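COMB10 (Helicobacter pylori, PDB 2BHV) is a core subunit of the Com type IV secretion system and a VirB10-family protein whose periplasmic domain probably contributes to the channel across the cell envelope. Local coordinates at residues 104-109 with 148-153; 114-119 with 236-241; 153-158 with 223-228. All coordinates share one frame; numbering follows the deposited sequence.

Contact 1 of 3, residues 104-109 with 148-153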
loop_
_atom_site.group_PDB
_atom_site.type_symbol
_atom_site.label_atom_id
_atom_site.label_comp_id
_atom_site.label_asym_id
_atom_site.label_seq_id
_atom_site.Cartn_x
_atom_site.Cartn_y
_atom_site.Cartn_z
ATOM N N ASP A 104 12.813 -7.728 -14.182
ATOM C CA ASP A 104 13.882 -7.530 -15.139
ATOM C C ASP A 104 13.856 -8.627 -16.168
ATOM O O ASP A 104 13.805 -9.793 -15.817
ATOM C CB ASP A 104 15.234 -7.484 -14.439
ATOM C CG ASP A 104 15.302 -6.406 -13.380
ATOM O OD1 ASP A 104 14.668 -5.343 -13.554
ATOM O OD2 ASP A 104 15.988 -6.613 -12.356
ATOM N N ILE A 105 13.879 -8.254 -17.445
ATOM C CA ILE A 105 13.970 -9.230 -18.512
ATOM C C ILE A 105 15.251 -8.971 -19.299
ATOM O O ILE A 105 15.446 -7.890 -19.838
ATOM C CB ILE A 105 12.749 -9.166 -19.447
ATOM C CG1 ILE A 105 11.448 -9.274 -18.654
ATOM C CG2 ILE A 105 12.829 -10.260 -20.488
ATOM C CD1 ILE A 105 10.253 -8.804 -19.402
ATOM N N VAL A 106 16.133 -9.959 -19.335
ATOM C CA VAL A 106 17.294 -9.907 -20.208
ATOM C C VAL A 106 17.009 -10.717 -21.457
ATOM O O VAL A 106 16.931 -11.931 -21.405
ATOM C CB VAL A 106 18.547 -10.475 -19.524
ATOM C CG1 VAL A 106 19.778 -10.301 -20.412
ATOM C CG2 VAL A 106 18.764 -9.812 -18.205
ATOM N N TRP A 107 16.834 -10.040 -22.577
ATOM C CA TRP A 107 16.669 -10.738 -23.830
ATOM C C TRP A 107 18.039 -11.208 -24.313
ATOM O O TRP A 107 18.912 -10.395 -24.616
ATOM C CB TRP A 107 15.968 -9.847 -24.860
ATOM C CG TRP A 107 14.572 -9.444 -24.434
ATOM C CD1 TRP A 107 14.165 -8.203 -24.051
ATOM C CD2 TRP A 107 13.409 -10.292 -24.343
ATOM N NE1 TRP A 107 12.825 -8.214 -23.725
ATOM C CE2 TRP A 107 12.334 -9.479 -23.898
ATOM C CE3 TRP A 107 13.170 -11.658 -24.595
ATOM C CZ2 TRP A 107 11.041 -9.980 -23.702
ATOM C CZ3 TRP A 107 11.881 -12.155 -24.397
ATOM C CH2 TRP A 107 10.835 -11.315 -23.954
ATOM N N SER A 108 18.230 -12.524 -24.367
ATOM C CA SER A 108 19.559 -13.078 -24.591
ATOM C C SER A 108 19.815 -13.489 -26.032
ATOM O O SER A 108 20.892 -13.236 -26.551
ATOM C CB SER A 108 19.854 -14.240 -23.640
ATOM O OG SER A 108 19.172 -15.402 -24.038
ATOM N N ARG A 109 18.846 -14.136 -26.679
ATOM C CA ARG A 109 19.008 -14.438 -28.103
ATOM C C ARG A 109 17.735 -14.449 -28.926
ATOM O O ARG A 109 16.644 -14.655 -28.399
ATOM C CB ARG A 109 19.843 -15.703 -28.340
ATOM C CG ARG A 109 19.179 -17.030 -28.032
ATOM C CD ARG A 109 20.225 -18.174 -28.139
ATOM N NE ARG A 109 19.661 -19.499 -27.863
ATOM C CZ ARG A 109 19.298 -19.943 -26.648
ATOM N NH1 ARG A 109 19.435 -19.160 -25.559
ATOM N NH2 ARG A 109 18.790 -21.179 -26.514
ATOM N N VAL A 148 25.680 -0.381 -18.853
ATOM C CA VAL A 148 24.214 -0.422 -18.790
ATOM C C VAL A 148 23.745 -1.779 -18.263
ATOM O O VAL A 148 24.291 -2.811 -18.657
ATOM C CB VAL A 148 23.573 -0.147 -20.167
ATOM C CG1 VAL A 148 22.125 0.283 -20.001
ATOM C CG2 VAL A 148 24.345 0.921 -20.929
ATOM N N PRO A 149 22.739 -1.788 -17.360
ATOM C CA PRO A 149 22.222 -3.062 -16.827
ATOM C C PRO A 149 21.476 -3.910 -17.853
ATOM O O PRO A 149 21.647 -5.125 -17.887
ATOM C CB PRO A 149 21.276 -2.617 -15.714
ATOM C CG PRO A 149 20.877 -1.259 -16.092
ATOM C CD PRO A 149 22.050 -0.638 -16.761
ATOM N N LEU A 150 20.658 -3.274 -18.682
ATOM C CA LEU A 150 19.897 -3.992 -19.687
ATOM C C LEU A 150 20.163 -3.395 -21.052
ATOM O O LEU A 150 20.192 -2.174 -21.189
ATOM C CB LEU A 150 18.401 -3.922 -19.383
ATOM C CG LEU A 150 17.876 -4.566 -18.118
ATOM C CD1 LEU A 150 16.425 -4.195 -17.959
ATOM C CD2 LEU A 150 18.045 -6.051 -18.165
ATOM N N LEU A 151 20.349 -4.245 -22.058
ATOM C CA LEU A 151 20.661 -3.758 -23.392
ATOM C C LEU A 151 19.399 -3.537 -24.203
ATOM O O LEU A 151 19.426 -2.828 -25.202
ATOM C CB LEU A 151 21.624 -4.698 -24.122
ATOM C CG LEU A 151 23.028 -4.889 -23.528
ATOM C CD1 LEU A 151 23.746 -6.089 -24.157
ATOM C CD2 LEU A 151 23.863 -3.636 -23.673
ATOM N N LEU A 152 18.294 -4.145 -23.759
ATOM C CA LEU A 152 16.999 -4.075 -24.436
ATOM C C LEU A 152 15.907 -3.866 -23.399
ATOM O O LEU A 152 15.785 -4.633 -22.448
ATOM C CB LEU A 152 16.702 -5.373 -25.166
ATOM C CG LEU A 152 17.401 -5.916 -26.414
ATOM C CD1 LEU A 152 17.173 -5.052 -27.641
ATOM C CD2 LEU A 152 18.871 -6.220 -26.166
ATOM N N SER A 153 15.113 -2.827 -23.582
ATOM C CA SER A 153 14.015 -2.550 -22.684
ATOM C C SER A 153 12.802 -3.312 -23.155
ATOM O O SER A 153 12.717 -3.681 -24.327
ATOM C CB SER A 153 13.713 -1.067 -22.678
ATOM O OG SER A 153 14.805 -0.346 -22.145
#

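Contact 2 of 3, residues 114-119 with 236-241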
loop_
_atom_site.group_PDB
_atom_site.type_symbol
_atom_site.label_atom_id
_atom_site.label_comp_id
_atom_site.label_asym_id
_atom_site.label_seq_id
_atom_site.Cartn_x
_atom_site.Cartn_y
_atom_site.Cartn_z
ATOM N N HIS A 114 14.360 -19.155 -40.154
ATOM C CA HIS A 114 15.268 -20.037 -40.878
ATOM C C HIS A 114 16.264 -20.713 -39.954
ATOM O O HIS A 114 16.911 -21.676 -40.349
ATOM C CB HIS A 114 15.967 -19.305 -42.021
ATOM C CG HIS A 114 15.153 -19.264 -43.281
ATOM N ND1 HIS A 114 13.784 -19.483 -43.293
ATOM C CD2 HIS A 114 15.506 -19.021 -44.567
ATOM C CE1 HIS A 114 13.334 -19.389 -44.534
ATOM N NE2 HIS A 114 14.357 -19.103 -45.326
ATOM N N GLY A 115 16.378 -20.208 -38.728
ATOM C CA GLY A 115 17.175 -20.859 -37.698
ATOM C C GLY A 115 18.553 -20.274 -37.494
ATOM O O GLY A 115 19.426 -20.944 -36.952
ATOM N N ILE A 116 18.767 -19.033 -37.924
ATOM C CA ILE A 116 20.017 -18.352 -37.575
ATOM C C ILE A 116 19.893 -17.795 -36.160
ATOM O O ILE A 116 18.880 -17.182 -35.820
ATOM C CB ILE A 116 20.476 -17.257 -38.621
ATOM C CG1 ILE A 116 19.889 -15.878 -38.314
ATOM C CG2 ILE A 116 20.188 -17.703 -40.064
ATOM C CD1 ILE A 116 20.083 -14.837 -39.438
ATOM N N ASN A 117 20.907 -18.050 -35.333
ATOM C CA ASN A 117 20.926 -17.548 -33.968
ATOM C C ASN A 117 21.618 -16.205 -33.827
ATOM O O ASN A 117 22.786 -16.060 -34.177
ATOM C CB ASN A 117 21.577 -18.563 -33.043
ATOM C CG ASN A 117 20.576 -19.526 -32.455
ATOM O OD1 ASN A 117 20.294 -19.484 -31.247
ATOM N ND2 ASN A 117 20.008 -20.388 -33.303
ATOM N N ILE A 118 20.890 -15.222 -33.316
ATOM C CA ILE A 118 21.475 -13.932 -33.004
ATOM C C ILE A 118 21.699 -13.824 -31.499
ATOM O O ILE A 118 20.736 -13.789 -30.733
ATOM C CB ILE A 118 20.569 -12.797 -33.481
ATOM C CG1 ILE A 118 20.168 -13.024 -34.944
ATOM C CG2 ILE A 118 21.271 -11.464 -33.316
ATOM C CD1 ILE A 118 19.054 -12.122 -35.444
ATOM N N MET A 119 22.968 -13.798 -31.082
ATOM C CA MET A 119 23.317 -13.586 -29.671
ATOM C C MET A 119 23.215 -12.135 -29.240
ATOM O O MET A 119 23.672 -11.233 -29.944
ATOM C CB MET A 119 24.719 -14.092 -29.362
ATOM C CG MET A 119 24.728 -15.305 -28.472
ATOM S SD MET A 119 23.682 -16.601 -29.153
ATOM C CE MET A 119 24.598 -17.060 -30.647
ATOM N N ARG A 236 27.635 -16.148 -39.886
ATOM C CA ARG A 236 28.543 -17.235 -40.250
ATOM C C ARG A 236 28.099 -18.527 -39.567
ATOM O O ARG A 236 27.982 -18.573 -38.333
ATOM C CB ARG A 236 29.984 -16.881 -39.859
ATOM C CG ARG A 236 30.969 -18.050 -39.923
ATOM C CD ARG A 236 32.318 -17.608 -40.514
ATOM N NE ARG A 236 32.464 -17.922 -41.951
ATOM C CZ ARG A 236 31.865 -17.273 -42.962
ATOM N NH1 ARG A 236 31.039 -16.246 -42.736
ATOM N NH2 ARG A 236 32.089 -17.660 -44.217
ATOM N N GLU A 237 27.844 -19.563 -40.367
ATOM C CA GLU A 237 27.375 -20.864 -39.860
ATOM C C GLU A 237 26.214 -20.687 -38.877
ATOM O O GLU A 237 26.280 -21.129 -37.711
ATOM C CB GLU A 237 28.518 -21.659 -39.216
ATOM C CG GLU A 237 29.592 -22.105 -40.195
ATOM C CD GLU A 237 30.954 -22.260 -39.531
ATOM O OE1 GLU A 237 31.015 -22.291 -38.273
ATOM O OE2 GLU A 237 31.960 -22.346 -40.272
ATOM N N ASN A 238 25.165 -20.012 -39.346
ATOM C CA ASN A 238 23.936 -19.798 -38.562
ATOM C C ASN A 238 24.092 -19.010 -37.260
ATOM O O ASN A 238 23.249 -19.114 -36.360
ATOM C CB ASN A 238 23.226 -21.129 -38.293
ATOM C CG ASN A 238 22.522 -21.662 -39.528
ATOM O OD1 ASN A 238 23.157 -21.926 -40.567
ATOM N ND2 ASN A 238 21.200 -21.822 -39.429
ATOM N N GLU A 239 25.145 -18.204 -37.165
ATOM C CA GLU A 239 25.408 -17.484 -35.928
ATOM C C GLU A 239 25.728 -16.003 -36.146
ATOM O O GLU A 239 26.535 -15.655 -37.004
ATOM C CB GLU A 239 26.528 -18.178 -35.162
ATOM C CG GLU A 239 26.489 -17.930 -33.671
ATOM C CD GLU A 239 26.885 -19.153 -32.873
ATOM O OE1 GLU A 239 27.733 -19.944 -33.357
ATOM O OE2 GLU A 239 26.336 -19.318 -31.761
ATOM N N VAL A 240 25.071 -15.139 -35.376
ATOM C CA VAL A 240 25.366 -13.713 -35.384
ATOM C C VAL A 240 25.635 -13.284 -33.956
ATOM O O VAL A 240 24.768 -13.428 -33.087
ATOM C CB VAL A 240 24.193 -12.868 -35.943
ATOM C CG1 VAL A 240 24.507 -11.376 -35.866
ATOM C CG2 VAL A 240 23.881 -13.256 -37.374
ATOM N N ILE A 241 26.837 -12.777 -33.710
ATOM C CA ILE A 241 27.145 -12.186 -32.425
ATOM C C ILE A 241 26.955 -10.673 -32.547
ATOM O O ILE A 241 27.775 -9.988 -33.150
ATOM C CB ILE A 241 28.559 -12.566 -31.930
ATOM C CG1 ILE A 241 28.668 -14.083 -31.786
ATOM C CG2 ILE A 241 28.848 -11.918 -30.589
ATOM C CD1 ILE A 241 30.093 -14.589 -31.635
#

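Contact 3 of 3, residues 153-158 with 223-228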
loop_
_atom_site.group_PDB
_atom_site.type_symbol
_atom_site.label_atom_id
_atom_site.label_comp_id
_atom_site.label_asym_id
_atom_site.label_seq_id
_atom_site.Cartn_x
_atom_site.Cartn_y
_atom_site.Cartn_z
ATOM N N SER A 153 15.113 -2.827 -23.582
ATOM C CA SER A 153 14.015 -2.550 -22.684
ATOM C C SER A 153 12.802 -3.312 -23.155
ATOM O O SER A 153 12.717 -3.681 -24.327
ATOM C CB SER A 153 13.713 -1.067 -22.678
ATOM O OG SER A 153 14.805 -0.346 -22.145
ATOM N N THR A 154 11.857 -3.542 -22.239
ATOM C CA THR A 154 10.607 -4.212 -22.567
ATOM C C THR A 154 9.456 -3.318 -22.219
ATOM O O THR A 154 9.201 -3.070 -21.061
ATOM C CB THR A 154 10.480 -5.532 -21.823
ATOM O OG1 THR A 154 11.712 -6.249 -21.951
ATOM C CG2 THR A 154 9.356 -6.350 -22.381
ATOM N N LEU A 155 8.766 -2.842 -23.252
ATOM C CA LEU A 155 7.686 -1.858 -23.124
ATOM C C LEU A 155 6.325 -2.469 -23.413
ATOM O O LEU A 155 6.245 -3.515 -24.057
ATOM C CB LEU A 155 7.944 -0.703 -24.080
ATOM C CG LEU A 155 9.046 0.334 -23.799
ATOM C CD1 LEU A 155 10.101 -0.081 -22.783
ATOM C CD2 LEU A 155 9.701 0.771 -25.092
ATOM N N THR A 156 5.256 -1.816 -22.950
ATOM C CA THR A 156 3.899 -2.323 -23.160
ATOM C C THR A 156 3.459 -2.137 -24.571
ATOM O O THR A 156 3.672 -1.063 -25.171
ATOM C CB THR A 156 2.842 -1.538 -22.428
ATOM O OG1 THR A 156 3.426 -0.805 -21.360
ATOM C CG2 THR A 156 1.762 -2.470 -21.944
ATOM N N ASN A 157 2.792 -3.164 -25.087
ATOM C CA ASN A 157 1.920 -2.976 -26.218
ATOM C C ASN A 157 0.560 -3.595 -25.929
ATOM O O ASN A 157 -0.148 -4.012 -26.838
ATOM C CB ASN A 157 2.548 -3.559 -27.463
ATOM C CG ASN A 157 1.848 -3.120 -28.724
ATOM O OD1 ASN A 157 1.220 -2.071 -28.775
ATOM N ND2 ASN A 157 1.955 -3.932 -29.751
ATOM N N GLY A 158 0.197 -3.614 -24.649
ATOM C CA GLY A 158 -1.020 -4.255 -24.181
ATOM C C GLY A 158 -0.690 -5.536 -23.448
ATOM O O GLY A 158 -0.704 -6.624 -24.042
ATOM N N PHE A 223 6.643 -4.188 -26.728
ATOM C CA PHE A 223 7.702 -3.650 -27.582
ATOM C C PHE A 223 9.042 -3.975 -26.960
ATOM O O PHE A 223 9.285 -3.648 -25.797
ATOM C CB PHE A 223 7.605 -2.126 -27.741
ATOM C CG PHE A 223 6.430 -1.678 -28.522
ATOM C CD1 PHE A 223 6.339 -1.947 -29.872
ATOM C CD2 PHE A 223 5.410 -0.978 -27.915
ATOM C CE1 PHE A 223 5.248 -1.538 -30.598
ATOM C CE2 PHE A 223 4.308 -0.567 -28.645
ATOM C CZ PHE A 223 4.227 -0.853 -29.985
ATOM N N ILE A 224 9.910 -4.621 -27.727
ATOM C CA ILE A 224 11.291 -4.781 -27.320
ATOM C C ILE A 224 12.110 -3.664 -27.963
ATOM O O ILE A 224 12.082 -3.494 -29.179
ATOM C CB ILE A 224 11.832 -6.154 -27.698
ATOM C CG1 ILE A 224 11.051 -7.240 -26.959
ATOM C CG2 ILE A 224 13.326 -6.250 -27.379
ATOM C CD1 ILE A 224 11.343 -8.658 -27.396
ATOM N N SER A 225 12.819 -2.896 -27.133
ATOM C CA SER A 225 13.500 -1.691 -27.574
ATOM C C SER A 225 14.986 -1.680 -27.201
ATOM O O SER A 225 15.344 -1.761 -26.031
ATOM C CB SER A 225 12.803 -0.478 -26.985
ATOM O OG SER A 225 13.488 0.714 -27.330
ATOM N N PRO A 226 15.859 -1.567 -28.199
ATOM C CA PRO A 226 17.281 -1.488 -27.929
ATOM C C PRO A 226 17.629 -0.191 -27.227
ATOM O O PRO A 226 17.137 0.875 -27.601
ATOM C CB PRO A 226 17.899 -1.498 -29.325
ATOM C CG PRO A 226 16.839 -2.005 -30.218
ATOM C CD PRO A 226 15.578 -1.509 -29.635
ATOM N N ASN A 227 18.463 -0.286 -26.205
ATOM C CA ASN A 227 18.936 0.891 -25.506
ATOM C C ASN A 227 20.182 1.465 -26.154
ATOM O O ASN A 227 20.699 2.496 -25.727
ATOM C CB ASN A 227 19.186 0.567 -24.047
ATOM C CG ASN A 227 17.911 0.332 -23.287
ATOM O OD1 ASN A 227 16.913 1.001 -23.522
ATOM N ND2 ASN A 227 17.934 -0.624 -22.366
ATOM N N THR A 228 20.668 0.783 -27.184
ATOM C CA THR A 228 21.735 1.305 -28.012
ATOM C C THR A 228 21.554 0.805 -29.401
ATOM O O THR A 228 20.809 -0.138 -29.629
ATOM C CB THR A 228 23.114 0.809 -27.599
ATOM O OG1 THR A 228 23.097 0.377 -26.242
ATOM C CG2 THR A 228 24.137 1.942 -27.767
#

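Contact 1 of 3, residues 104-109 with 148-153
W107 and L152 meet with their side chains at about a right angle: CB of L152 lies at the edge of the indole, near its plane, 4.0 Å from CD1 of W107. Chi1 of W107 (-62°) puts CG beside the backbone N, and one ring face takes CG2 of I105 from the same strand, offset toward the rim. The second meeting is oblique. L150 brings CD2 to within 3.8 Å of CG2 of V106, the branch lying beside the valine N because CG1 is anti to it (chi1 -175°). That same L150 methyl also reaches the backbone, with CD2 at 3.6 Å from O of I105. The backbones are too far apart for a sheet pair: CA of V106 and CA of L150 are 6.5 Å apart, CA of W107 and CA of L152 6.7 Å, and no hydrogen bond joins the segments. Four strands separate 103-111 from 152-156 in the large sheet, which must curl to bring its edge strand back beside 103-111, consistent with the modified beta-barrel of the VirB10 family, here closed by side chains. On its flanks, I224 packs on both W107 and L152, while L138 of helix 132-146 lies against V106. The indole nitrogen, NE1 of W107, is hydrogen-bonded to OG1 of T154.

Contact 2 of 3, residues 114-119 with 236-241
N117 and V240 anchor a short ladder of backbone bonds. N of V240 gives a hydrogen bond to O of N117 at 2.7 Å, N of N117 gives one to O of N238 at 2.8 Å, and N of M119 gives one to O of V240 at 2.7 Å. At the loop end, the amide of N238 adds a side-chain bond: ND2 donates to O of G115 at 3.2 Å, nearly straight at N-H (169°) but coming from above the carbonyl plane, with that oxygen close to the plane of the N238 amide. This spacing of donors and acceptors is that of a parallel pair, and the segment axes agree, running 4.7 Å apart at 15°. It is the one parallel pairing of the large sheet. A type I' turn from R236 to E239 leads the chain into it. Beyond the ladder, I118 and V240 lie side by side and point the same way, CG2 of I118 at 4.1 Å from CG1 of V240, on the face where F232 touches I118 and P233 and P235 touch V240. On the other face M119, bent at chi2 (54°) and again at chi3, turns CE obliquely against CG of E239, 3.7 Å away.

Contact 3 of 3, residues 153-158 with 223-228
F223 and N157 form the closely packed end of this contact. CB of N157 stands over one face of the phenyl ring, 4.0 Å from the F223 centroid, a CH-pi contact. The carboxamide follows the ring obliquely, its plane 31° from the phenyl plane, with CG of N157 at 3.5 Å from CZ of F223; chi1 of N157 (-167°) sets CG anti to the backbone N. Next to it, CB of L155 meets CB of F223 at 3.9 Å, and CD2 of L155 reaches CB of S225 at 3.8 Å, all on one face of the sheet.

Between the strands runs a regular antiparallel ladder. S153 with S225 and L155 with F223 are hydrogen-bonded pairs, each closed by two bonds, such as N of L155 to O of F223 at 2.7 Å, while T154 and I224 form the non-hydrogen-bonded pair and face W107. Just after T156, N157 and G158 both face R221, a classic beta bulge.

Toward N227, a partly exposed loop residue, side-chain packing gives way to a polar link: OG of S153 donates to OD1 of N227 at 2.9 Å, in the carbonyl plane and on a lone pair (C=O...O angle 105°). The far edge of 152-156 meets the second subunit, where backbone bonds from T154 and T156, and OG1 of T156 to O of M194 of that subunit, occupy that edge. As ND2 of N227 also bonds O of L150, both ends of its amide are engaged, which is consistent with one orientation of the carboxamide.

In the fold
Contacts 1 and 3 adjoin, their centres about 10 Å apart, and share S153: strand 152-156 pairs with 221-226 on one edge and, at its start, meets 103-111 through side chains. A probable hydrogen bond from N of N227 to O of L151 (2.9 Å) ties the two, and CD1 of L152 packs on CA of P226 at 3.6 Å. Contact 2, about 19 Å from contact 1 between centres, lies at the protein surface in the same large sheet, about 23 Å from the centre of the chain; it joins contact 1 where CD of R109 packs against SD of M119 (3.9 Å), on neighbouring strands. Contacts 2 and 3 do not touch, their nearest atoms being about 11 Å apart.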